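PDB 4W9R: esterase from Capnocytophaga ochracea, which is of unknown function but, as a putative esterase of the alpha/beta-hydrolase clan, probably hydrolyses ester bonds. Local coordinates for residues R55-Q59 against F60-P64; L103-Y106 against I107-K110; F192-A195 against M196-A199; K242-T246 against Q247-L251; F317-A320 against E321-E324. One frame throughout, in Å; residues are numbered along the deposited sequence.

Interaction 1. Residues R55-Q59 against F60-P64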
# COMPACT_ATOMS: atom_id res chain seq x y z
N ARG B 55 -0.15 -8.01 -7.16
CA ARG B 55 0.54 -9.28 -6.96
C ARG B 55 0.25 -9.81 -5.56
O ARG B 55 0.08 -11.01 -5.36
CB ARG B 55 2.05 -9.11 -7.15
CG ARG B 55 2.46 -8.79 -8.57
CD ARG B 55 3.95 -8.51 -8.67
NE ARG B 55 4.75 -9.59 -8.09
CZ ARG B 55 5.13 -10.67 -8.76
NH1 ARG B 55 4.78 -10.83 -10.03
NH2 ARG B 55 5.85 -11.60 -8.16
N TYR B 56 0.19 -8.89 -4.61
CA TYR B 56 -0.13 -9.19 -3.22
C TYR B 56 -1.51 -9.85 -3.11
O TYR B 56 -1.64 -10.94 -2.55
CB TYR B 56 -0.08 -7.91 -2.39
CG TYR B 56 -0.55 -8.01 -0.96
CD1 TYR B 56 0.32 -8.37 0.06
CD2 TYR B 56 -1.86 -7.71 -0.62
CE1 TYR B 56 -0.10 -8.45 1.37
CE2 TYR B 56 -2.30 -7.78 0.69
CZ TYR B 56 -1.41 -8.15 1.68
OH TYR B 56 -1.85 -8.23 2.98
N TYR B 57 -2.52 -9.19 -3.66
CA TYR B 57 -3.88 -9.71 -3.65
C TYR B 57 -4.01 -11.02 -4.42
O TYR B 57 -4.81 -11.89 -4.06
CB TYR B 57 -4.85 -8.68 -4.22
CG TYR B 57 -5.17 -7.55 -3.26
CD1 TYR B 57 -5.43 -7.80 -1.92
CD2 TYR B 57 -5.22 -6.23 -3.70
CE1 TYR B 57 -5.73 -6.78 -1.04
CE2 TYR B 57 -5.52 -5.20 -2.83
CZ TYR B 57 -5.77 -5.48 -1.50
OH TYR B 57 -6.06 -4.46 -0.63
N GLU B 58 -3.21 -11.17 -5.47
CA GLU B 58 -3.25 -12.38 -6.29
C GLU B 58 -2.71 -13.58 -5.52
O GLU B 58 -3.21 -14.69 -5.67
CB GLU B 58 -2.47 -12.17 -7.59
CG GLU B 58 -2.69 -13.25 -8.65
CD GLU B 58 -1.76 -14.44 -8.48
OE1 GLU B 58 -0.70 -14.28 -7.82
OE2 GLU B 58 -2.09 -15.53 -8.99
N GLN B 59 -1.69 -13.35 -4.71
CA GLN B 59 -1.10 -14.42 -3.91
C GLN B 59 -2.07 -14.92 -2.85
O GLN B 59 -2.04 -16.09 -2.47
CB GLN B 59 0.20 -13.95 -3.25
CG GLN B 59 1.34 -13.71 -4.22
CD GLN B 59 2.59 -13.18 -3.54
OE1 GLN B 59 2.69 -13.18 -2.31
NE2 GLN B 59 3.56 -12.73 -4.33
N PHE B 60 -2.95 -14.04 -2.39
CA PHE B 60 -3.96 -14.41 -1.40
C PHE B 60 -5.25 -14.87 -2.06
O PHE B 60 -6.24 -15.15 -1.38
CB PHE B 60 -4.25 -13.24 -0.45
CG PHE B 60 -3.17 -13.01 0.57
CD1 PHE B 60 -2.99 -13.91 1.61
CD2 PHE B 60 -2.35 -11.89 0.50
CE1 PHE B 60 -2.00 -13.70 2.56
CE2 PHE B 60 -1.37 -11.68 1.45
CZ PHE B 60 -1.19 -12.58 2.48
N GLY B 61 -5.25 -14.94 -3.38
CA GLY B 61 -6.40 -15.41 -4.13
C GLY B 61 -7.57 -14.45 -4.10
O GLY B 61 -8.71 -14.84 -4.37
N GLU B 62 -7.30 -13.19 -3.77
CA GLU B 62 -8.35 -12.17 -3.74
C GLU B 62 -8.47 -11.44 -5.08
O GLU B 62 -9.39 -10.66 -5.29
CB GLU B 62 -8.08 -11.16 -2.62
CG GLU B 62 -8.01 -11.79 -1.24
CD GLU B 62 -7.88 -10.75 -0.14
OE1 GLU B 62 -7.91 -9.54 -0.45
OE2 GLU B 62 -7.75 -11.15 1.04
N MSE B 63 -7.52 -11.71 -5.98
CA MSE B 63 -7.53 -11.09 -7.30
C MSE B 63 -7.03 -12.06 -8.37
O MSE B 63 -6.17 -12.90 -8.10
CB MSE B 63 -6.66 -9.83 -7.33
CG MSE B 63 -7.37 -8.56 -6.93
SE MSE B 63 -6.27 -6.97 -7.25
CE MSE B 63 -5.99 -7.16 -9.17
N PRO B 64 -7.58 -11.95 -9.59
CA PRO B 64 -7.04 -12.68 -10.74
C PRO B 64 -5.73 -12.05 -11.20
O PRO B 64 -5.45 -10.91 -10.83
CB PRO B 64 -8.13 -12.53 -11.79
CG PRO B 64 -8.77 -11.22 -11.46
CD PRO B 64 -8.75 -11.13 -9.96
O HOH W 1 -5.48 -15.40 -7.41
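The ring of F60 meets that of Y56, four residues earlier, in an edge-to-face stack: its edge is directed at the tyrosine face, with the ring planes inclined at 66°. CE2 of F60 does the touching, above the rim of that face and 3.5 Å from CE1 of Y56. With CG anti to the backbone N (chi1 173°), the Y56 ring swings round beside its own carbonyl carbon, where F60 can reach it. A second apolar pair joins Y57 to selenomethionine M63. CB of Y57 packs on CG of M63 at 3.7 Å, and SE of M63 lies obliquely beside the phenol ring, 5.0 Å from its centroid, as a Met-aromatic contact. The backbone bonds form a Schellman motif that ends helix 43-59. E62 N donates to Y57 O at 2.8 Å and G61 N to E58 O at 3.1 Å, while the positive phi of G61 (70°), which favours glycine, turns the chain off the helix. One water donates to both E58 O and M63 O, bridging the helix end and the chain beyond it. On one flank helix 217-232 covers Y57 and M63 through L229, and A226 O accepts the hydroxyl of Y57. N218 of the second subunit hydrogen-bonds Y56 OH and E62 OE2, placing this helix end between its own domain and the dimer partner, just ahead of strand 67-71.

Interaction 2. Residues L103-Y106 against I107-K110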
# COMPACT_ATOMS: atom_id res chain seq x y z
N LEU B 103 -3.31 3.68 -26.82
CA LEU B 103 -2.63 2.83 -25.84
C LEU B 103 -3.40 1.54 -25.54
O LEU B 103 -2.86 0.45 -25.67
CB LEU B 103 -2.39 3.60 -24.55
CG LEU B 103 -1.62 2.84 -23.47
CD1 LEU B 103 -0.25 2.41 -23.99
CD2 LEU B 103 -1.48 3.68 -22.22
N VAL B 104 -4.66 1.69 -25.12
CA VAL B 104 -5.47 0.53 -24.76
C VAL B 104 -5.70 -0.45 -25.93
O VAL B 104 -5.53 -1.65 -25.74
CB VAL B 104 -6.84 0.98 -24.18
CG1 VAL B 104 -7.78 -0.21 -24.04
CG2 VAL B 104 -6.64 1.67 -22.84
N PRO B 105 -6.06 0.05 -27.13
CA PRO B 105 -6.20 -0.91 -28.23
C PRO B 105 -4.88 -1.60 -28.58
O PRO B 105 -4.89 -2.76 -29.01
CB PRO B 105 -6.68 -0.05 -29.40
CG PRO B 105 -7.33 1.12 -28.76
CD PRO B 105 -6.50 1.40 -27.54
N TYR B 106 -3.77 -0.90 -28.39
CA TYR B 106 -2.45 -1.49 -28.62
C TYR B 106 -2.20 -2.66 -27.69
O TYR B 106 -1.71 -3.71 -28.11
CB TYR B 106 -1.36 -0.43 -28.44
CG TYR B 106 0.04 -1.00 -28.32
CD1 TYR B 106 0.72 -1.46 -29.44
CD2 TYR B 106 0.68 -1.07 -27.09
CE1 TYR B 106 2.00 -1.98 -29.33
CE2 TYR B 106 1.96 -1.58 -26.98
CZ TYR B 106 2.62 -2.04 -28.10
OH TYR B 106 3.89 -2.55 -27.99
N ILE B 107 -2.55 -2.48 -26.42
CA ILE B 107 -2.41 -3.54 -25.43
C ILE B 107 -3.38 -4.69 -25.74
O ILE B 107 -3.03 -5.86 -25.60
CB ILE B 107 -2.66 -3.02 -24.00
CG1 ILE B 107 -1.68 -1.89 -23.68
CG2 ILE B 107 -2.51 -4.14 -22.98
CD1 ILE B 107 -0.23 -2.31 -23.76
N GLN B 108 -4.59 -4.34 -26.16
CA GLN B 108 -5.59 -5.34 -26.50
C GLN B 108 -5.17 -6.19 -27.70
O GLN B 108 -5.56 -7.34 -27.82
CB GLN B 108 -6.94 -4.67 -26.80
CG GLN B 108 -7.67 -4.17 -25.57
CD GLN B 108 -8.92 -3.39 -25.91
OE1 GLN B 108 -8.89 -2.51 -26.77
NE2 GLN B 108 -10.02 -3.72 -25.26
N GLY B 109 -4.36 -5.60 -28.58
CA GLY B 109 -3.85 -6.32 -29.72
C GLY B 109 -2.68 -7.22 -29.36
O GLY B 109 -2.53 -8.31 -29.91
N LYS B 110 -1.85 -6.76 -28.43
CA LYS B 110 -0.65 -7.50 -28.03
C LYS B 110 -0.94 -8.59 -27.00
O LYS B 110 -0.17 -9.54 -26.86
CB LYS B 110 0.39 -6.53 -27.47
CG LYS B 110 1.81 -6.78 -27.95
CD LYS B 110 2.77 -5.73 -27.40
CE LYS B 110 4.15 -5.87 -28.01
NZ LYS B 110 4.74 -7.22 -27.76
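Y106 lies against I107 and K110 in the last turns of helix 91-110, its ring carried past the side chain of one and along that of the other. A chi1 of 166° sets CG opposite the backbone N, and the ring leaves CB beside the peptide that leads into I107, both CB and CG lying near I107 N. Farther out, CD2 meets CD1 of I107 at 3.7 Å, with CE2 a little more distant from the same methyl. At CZ the neighbour changes to the lysine, whose CD is 3.8 Å away. The tip, OH of Y106, is 3.3 Å from CE of K110, for the two side chains run alongside and point the same way. That hydroxyl is hydrogen-bonded to E8 on strand 5-12, and F10 of the same strand meets the ring edge to face. In the backbone, I107 N donates to L103 O at 3.0 Å and K110 N to Y106 O at 3.1 Å. An alanine at Y106 is likely to deprive E8 of its hydroxyl partner, leave F10 without a ring to meet and free the lysine methylenes to move. The contact is thus amphipathic: it is the hydrocarbon part of K110, together with I107, that flanks the ring, while the polar end of Y106 is spent on tying the helix to strand 5-12.

Interaction 3. Residues F192-A195 against M196-A199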
# COMPACT_ATOMS: atom_id res chain seq x y z
N PHE B 192 -16.58 19.36 -5.21
CA PHE B 192 -16.83 18.62 -6.44
C PHE B 192 -17.59 17.33 -6.16
O PHE B 192 -18.55 17.00 -6.86
CB PHE B 192 -15.51 18.30 -7.15
CG PHE B 192 -15.64 17.30 -8.27
CD1 PHE B 192 -16.12 17.69 -9.51
CD2 PHE B 192 -15.28 15.98 -8.09
CE1 PHE B 192 -16.25 16.78 -10.54
CE2 PHE B 192 -15.40 15.06 -9.12
CZ PHE B 192 -15.88 15.46 -10.35
N GLU B 193 -17.17 16.61 -5.12
CA GLU B 193 -17.78 15.34 -4.77
C GLU B 193 -19.24 15.52 -4.35
O GLU B 193 -20.10 14.72 -4.72
CB GLU B 193 -16.99 14.65 -3.65
CG GLU B 193 -17.31 13.18 -3.46
CD GLU B 193 -18.53 12.94 -2.57
OE1 GLU B 193 -19.14 11.86 -2.68
OE2 GLU B 193 -18.86 13.84 -1.77
N ARG B 194 -19.51 16.57 -3.58
CA ARG B 194 -20.86 16.87 -3.13
C ARG B 194 -21.80 17.12 -4.31
O ARG B 194 -22.95 16.69 -4.30
CB ARG B 194 -20.86 18.08 -2.19
CG ARG B 194 -22.25 18.52 -1.74
CD ARG B 194 -22.19 19.68 -0.75
NE ARG B 194 -21.66 19.27 0.55
CZ ARG B 194 -20.43 19.53 0.98
NH1 ARG B 194 -19.59 20.20 0.21
NH2 ARG B 194 -20.05 19.12 2.18
N ALA B 195 -21.29 17.80 -5.33
CA ALA B 195 -22.07 18.10 -6.52
C ALA B 195 -22.28 16.86 -7.38
O ALA B 195 -23.26 16.76 -8.12
CB ALA B 195 -21.40 19.20 -7.33
N MSE B 196 -21.35 15.92 -7.27
CA MSE B 196 -21.39 14.70 -8.08
C MSE B 196 -22.39 13.69 -7.53
O MSE B 196 -22.98 12.92 -8.29
CB MSE B 196 -19.99 14.08 -8.15
CG MSE B 196 -19.91 12.80 -8.97
SE MSE B 196 -18.08 12.22 -9.35
CE MSE B 196 -17.34 12.27 -7.55
N ARG B 197 -22.59 13.70 -6.22
CA ARG B 197 -23.50 12.76 -5.57
C ARG B 197 -24.90 13.34 -5.40
O ARG B 197 -25.76 12.71 -4.77
CB ARG B 197 -22.95 12.33 -4.20
CG ARG B 197 -22.96 13.43 -3.14
CD ARG B 197 -22.82 12.83 -1.75
NE ARG B 197 -22.90 13.85 -0.71
CZ ARG B 197 -21.87 14.28 0.00
NH1 ARG B 197 -22.03 15.21 0.93
NH2 ARG B 197 -20.66 13.78 -0.22
N SER B 198 -25.12 14.53 -5.96
CA SER B 198 -26.42 15.20 -5.88
C SER B 198 -27.59 14.31 -6.30
O SER B 198 -28.58 14.20 -5.58
CB SER B 198 -26.41 16.46 -6.76
OG SER B 198 -25.38 17.34 -6.37
N ALA B 199 -27.47 13.67 -7.46
CA ALA B 199 -28.49 12.75 -7.93
C ALA B 199 -28.23 11.33 -7.43
O ALA B 199 -27.08 10.95 -7.20
CB ALA B 199 -28.56 12.77 -9.45
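F192 lies beside the bent end of selenomethionine M196, four residues on, in a Met-aromatic contact. SE of M196 sits obliquely to the ring, 4.8 Å from its centroid, and the terminal methyl CE of M196 is 3.7 Å from CE2 of F192. In F192 the bond to CG turns away from the backbone N and lies beside the carbonyl carbon (chi1 168°), which carries the ring forward along the helix to meet its partner. F127 packs edge to face with the same ring, while F159 and L163 of helix 156-165 and Y173 and M175 of strand 171-180 surround M196, burying the pair.

The polar contacts are made by E193 and R197. The guanidinium of R197, in the conformer described, forms a salt bridge with E193 through NH2 and OE2; the modelled separation is too short to be trusted, and its detail is doubtful. The other carboxylate oxygen of E193, OE1, is hydrogen-bonded to Y207 OH on strand 205-213. One face of the guanidinium lies over CA of R194, whose side chain runs alongside, pointing the same way.

In the backbone, R197 N donates to E193 O at 3.1 Å, and S198 OG reaches back to A195 O at 2.8 Å, from above the carbonyl plane, engaging a carbonyl at the helix end. Helix 183-196 links the adjacent parallel strands 171-180 and 205-213, so this contact finishes the helix of a beta-alpha-beta crossover, the building unit of the alpha/beta-hydrolase fold.

Interaction 4. Residues K242-T246 against Q247-L251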
# COMPACT_ATOMS: atom_id res chain seq x y z
N LYS B 242 -17.82 -17.01 7.70
CA LYS B 242 -18.93 -16.13 8.05
C LYS B 242 -19.94 -16.07 6.91
O LYS B 242 -21.15 -16.12 7.14
CB LYS B 242 -18.42 -14.73 8.37
CG LYS B 242 -19.51 -13.70 8.62
CD LYS B 242 -20.24 -13.96 9.92
CE LYS B 242 -21.20 -12.83 10.24
NZ LYS B 242 -21.86 -13.01 11.56
N GLU B 243 -19.44 -15.96 5.68
CA GLU B 243 -20.29 -15.93 4.50
C GLU B 243 -21.04 -17.26 4.35
O GLU B 243 -22.24 -17.28 4.08
CB GLU B 243 -19.46 -15.65 3.25
CG GLU B 243 -20.25 -15.62 1.95
CD GLU B 243 -19.37 -15.38 0.73
OE1 GLU B 243 -18.16 -15.14 0.91
OE2 GLU B 243 -19.89 -15.43 -0.40
N PHE B 244 -20.31 -18.35 4.53
CA PHE B 244 -20.88 -19.69 4.46
C PHE B 244 -21.97 -19.89 5.51
O PHE B 244 -23.07 -20.37 5.20
CB PHE B 244 -19.78 -20.74 4.64
CG PHE B 244 -20.28 -22.11 4.98
CD1 PHE B 244 -20.83 -22.92 4.01
CD2 PHE B 244 -20.16 -22.59 6.28
CE1 PHE B 244 -21.29 -24.19 4.33
CE2 PHE B 244 -20.61 -23.86 6.60
CZ PHE B 244 -21.17 -24.66 5.62
N LYS B 245 -21.67 -19.50 6.74
CA LYS B 245 -22.59 -19.68 7.86
C LYS B 245 -23.84 -18.81 7.71
O LYS B 245 -24.90 -19.14 8.24
CB LYS B 245 -21.87 -19.36 9.17
CG LYS B 245 -22.54 -19.91 10.42
CD LYS B 245 -21.61 -19.80 11.62
CE LYS B 245 -20.30 -20.56 11.38
NZ LYS B 245 -19.38 -20.49 12.56
N THR B 246 -23.70 -17.71 6.98
CA THR B 246 -24.78 -16.74 6.83
C THR B 246 -25.55 -16.90 5.52
O THR B 246 -26.75 -17.16 5.52
CB THR B 246 -24.25 -15.30 6.91
OG1 THR B 246 -23.63 -15.10 8.19
CG2 THR B 246 -25.39 -14.31 6.75
N GLN B 247 -24.86 -16.71 4.40
CA GLN B 247 -25.52 -16.68 3.09
C GLN B 247 -25.83 -18.06 2.52
O GLN B 247 -26.64 -18.19 1.60
CB GLN B 247 -24.66 -15.90 2.10
CG GLN B 247 -24.29 -14.50 2.57
CD GLN B 247 -25.51 -13.63 2.82
OE1 GLN B 247 -25.55 -12.87 3.79
NE2 GLN B 247 -26.50 -13.73 1.95
N MSE B 248 -25.19 -19.10 3.05
CA MSE B 248 -25.32 -20.44 2.48
C MSE B 248 -26.13 -21.39 3.36
O MSE B 248 -27.18 -21.87 2.95
CB MSE B 248 -23.95 -21.04 2.19
CG MSE B 248 -23.12 -20.21 1.22
SE MSE B 248 -21.76 -21.25 0.29
CE MSE B 248 -22.92 -22.39 -0.79
N GLU B 249 -25.64 -21.66 4.57
CA GLU B 249 -26.30 -22.59 5.48
C GLU B 249 -27.74 -22.19 5.81
O GLU B 249 -28.54 -23.03 6.25
CB GLU B 249 -25.51 -22.73 6.78
CG GLU B 249 -24.34 -23.69 6.68
CD GLU B 249 -24.11 -24.46 7.97
OE1 GLU B 249 -24.88 -24.24 8.93
OE2 GLU B 249 -23.17 -25.28 8.02
N THR B 250 -28.07 -20.92 5.61
CA THR B 250 -29.43 -20.44 5.88
C THR B 250 -30.37 -20.72 4.71
O THR B 250 -31.57 -20.51 4.81
CB THR B 250 -29.44 -18.93 6.17
OG1 THR B 250 -28.83 -18.22 5.09
CG2 THR B 250 -28.68 -18.63 7.46
N LEU B 251 -29.81 -21.20 3.60
CA LEU B 251 -30.61 -21.56 2.44
C LEU B 251 -31.15 -22.98 2.56
O LEU B 251 -30.39 -23.92 2.81
CB LEU B 251 -29.79 -21.42 1.15
CG LEU B 251 -29.37 -20.02 0.71
CD1 LEU B 251 -28.57 -20.10 -0.58
CD2 LEU B 251 -30.58 -19.12 0.54
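E249 covers one face of the F244 ring with its CG, a CH-pi contact offset toward the rim, 3.9 Å from the ring centroid. F244 is also the main acceptor here, since its carbonyl serves two amides. E249 N approaches F244 O nearly along the C=O axis at 2.9 Å, in an almost straight bond (174° at the hydrogen), while M248 N reaches it at 3.3 Å from above the carbonyl plane. One residue earlier along the helix, Q247 N donates to E243 O at 2.7 Å. Two threonine hydroxyls occupy further carbonyls: T246 OG1 donates to K242 O at 2.9 Å, its place beside the backbone N (chi1 -60°) directing it back along the helix, and T250 OG1 donates to T246 O, though at a modelled distance too short to be reliable. The carboxylate of E243 finds Y258 OH of helix 255-270, and the backbone amides of K242 and E243 are taken by E181 of the second subunit. A serine in place of F244 would probably leave CG of E249 without the ring it covers and open a gap toward A283, T286 and A287 of helix 278-290. L251 N closes on M248 O at 2.8 Å. The chain widens into a pi-type turn, seen in the bond from E249 N to F244 O, and passes into a type I beta turn from M248 to L251, on the way to helix 255-270.

Interaction 5. Residues F317-A320 against E321-E324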
# COMPACT_ATOMS: atom_id res chain seq x y z
N PHE B 317 -18.55 -39.14 -7.48
CA PHE B 317 -18.82 -39.37 -6.06
C PHE B 317 -20.05 -38.58 -5.63
O PHE B 317 -20.91 -39.10 -4.92
CB PHE B 317 -17.62 -38.99 -5.20
CG PHE B 317 -17.83 -39.25 -3.73
CD1 PHE B 317 -17.52 -40.48 -3.18
CD2 PHE B 317 -18.32 -38.26 -2.90
CE1 PHE B 317 -17.71 -40.72 -1.83
CE2 PHE B 317 -18.51 -38.49 -1.55
CZ PHE B 317 -18.20 -39.72 -1.01
N PHE B 318 -20.12 -37.33 -6.06
CA PHE B 318 -21.27 -36.48 -5.77
C PHE B 318 -22.53 -37.05 -6.41
O PHE B 318 -23.60 -37.09 -5.79
CB PHE B 318 -21.04 -35.05 -6.27
CG PHE B 318 -20.09 -34.26 -5.43
CD1 PHE B 318 -19.69 -34.71 -4.18
CD2 PHE B 318 -19.59 -33.05 -5.89
CE1 PHE B 318 -18.81 -33.97 -3.41
CE2 PHE B 318 -18.71 -32.31 -5.12
CZ PHE B 318 -18.32 -32.77 -3.88
N LEU B 319 -22.40 -37.50 -7.65
CA LEU B 319 -23.53 -38.05 -8.40
C LEU B 319 -24.01 -39.36 -7.78
O LEU B 319 -25.21 -39.61 -7.70
CB LEU B 319 -23.15 -38.26 -9.86
CG LEU B 319 -24.27 -38.65 -10.82
CD1 LEU B 319 -25.34 -37.57 -10.87
CD2 LEU B 319 -23.71 -38.91 -12.21
N ALA B 320 -23.07 -40.20 -7.36
CA ALA B 320 -23.41 -41.48 -6.74
C ALA B 320 -24.16 -41.26 -5.43
O ALA B 320 -25.12 -41.98 -5.13
CB ALA B 320 -22.16 -42.31 -6.50
N GLU B 321 -23.73 -40.27 -4.65
CA GLU B 321 -24.41 -39.94 -3.41
C GLU B 321 -25.82 -39.43 -3.70
O GLU B 321 -26.75 -39.72 -2.95
CB GLU B 321 -23.63 -38.89 -2.62
CG GLU B 321 -22.50 -39.47 -1.77
CD GLU B 321 -21.90 -38.45 -0.82
OE1 GLU B 321 -22.10 -37.23 -1.04
OE2 GLU B 321 -21.24 -38.86 0.16
N TYR B 322 -25.97 -38.68 -4.79
CA TYR B 322 -27.27 -38.16 -5.18
C TYR B 322 -28.25 -39.28 -5.49
O TYR B 322 -29.43 -39.21 -5.12
CB TYR B 322 -27.14 -37.24 -6.40
CG TYR B 322 -28.47 -36.95 -7.07
CD1 TYR B 322 -29.35 -36.03 -6.52
CD2 TYR B 322 -28.84 -37.59 -8.24
CE1 TYR B 322 -30.56 -35.75 -7.12
CE2 TYR B 322 -30.05 -37.32 -8.85
CZ TYR B 322 -30.91 -36.40 -8.28
OH TYR B 322 -32.12 -36.13 -8.88
N TYR B 323 -27.77 -40.31 -6.17
CA TYR B 323 -28.62 -41.44 -6.54
C TYR B 323 -29.09 -42.19 -5.30
O TYR B 323 -30.22 -42.69 -5.26
CB TYR B 323 -27.87 -42.37 -7.49
CG TYR B 323 -27.81 -41.85 -8.91
CD1 TYR B 323 -28.90 -41.18 -9.46
CD2 TYR B 323 -26.67 -42.00 -9.68
CE1 TYR B 323 -28.86 -40.69 -10.75
CE2 TYR B 323 -26.62 -41.51 -10.98
CZ TYR B 323 -27.71 -40.86 -11.50
OH TYR B 323 -27.67 -40.37 -12.79
N GLU B 324 -28.24 -42.26 -4.28
CA GLU B 324 -28.62 -42.87 -3.01
C GLU B 324 -29.72 -42.07 -2.33
O GLU B 324 -30.66 -42.63 -1.78
CB GLU B 324 -27.42 -43.01 -2.08
CG GLU B 324 -26.45 -44.12 -2.47
CD GLU B 324 -25.39 -44.37 -1.41
OE1 GLU B 324 -24.61 -43.43 -1.12
OE2 GLU B 324 -25.32 -45.49 -0.88
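From F317 to E324 the backbone is a regular alpha-helix, each amide from E321 to E324 bonded to the carbonyl four residues back, as in E321 N to F317 O at 3.1 Å with 158° at the hydrogen. This stretch makes up most of helix 314-325, one of the packed helices in the all-helical C-terminal part, consistent with a tetratricopeptide-like array. F317 and E321 meet on one flank. CG of E321 lies over a face of the F317 ring, and the extended chain beyond it carries the carboxylate past the rim, where OE2 of E321 is 3.2 Å from CE2 of F317, the two planes 47° apart. The two oxygens of this buried acid have separate partners: OE2 makes a salt bridge with R356 of helix 350-362, and OE1 is hydrogen-bonded to Y285 OH of helix 278-290. These partners probably favour the ionised form of E321, whose side chain lies about 3 Å (nearest atoms) from a bound acetate, probably from the crystallisation liquor. F318 stacks on the ring of Y285 and reaches helix 294-306. On another flank L319 and Y323 pair: CG of Y323, anti to its own carbonyl carbon (chi1 -77°), turns the phenol back toward the preceding turn. There the isobutyl branch of L319 crosses the ring obliquely, its CG 3.7 Å from CE2 of Y323, while its CD1 lies 4.1 Å from OH of Y323.

All five contacts are local, each binding neighbouring turns of one continuous stretch, and they follow one another in series; none nests within or crosses another. From the N terminus, interaction 1 closes the turn that leads from helix 43-59 toward strand 67-71, and interaction 2 lies at the end of helix 91-110, their centres about 24 Å apart. Interaction 3 finishes helix 183-196 ahead of strand 205-213, the last strand of the sheet. Interaction 4 then carries helix 241-248 on into the helical C-terminal part, where interaction 5 lies about 23 Å away between centres. Interactions 1 and 4 both touch the second subunit, so the dimer interface draws on both parts of the chain.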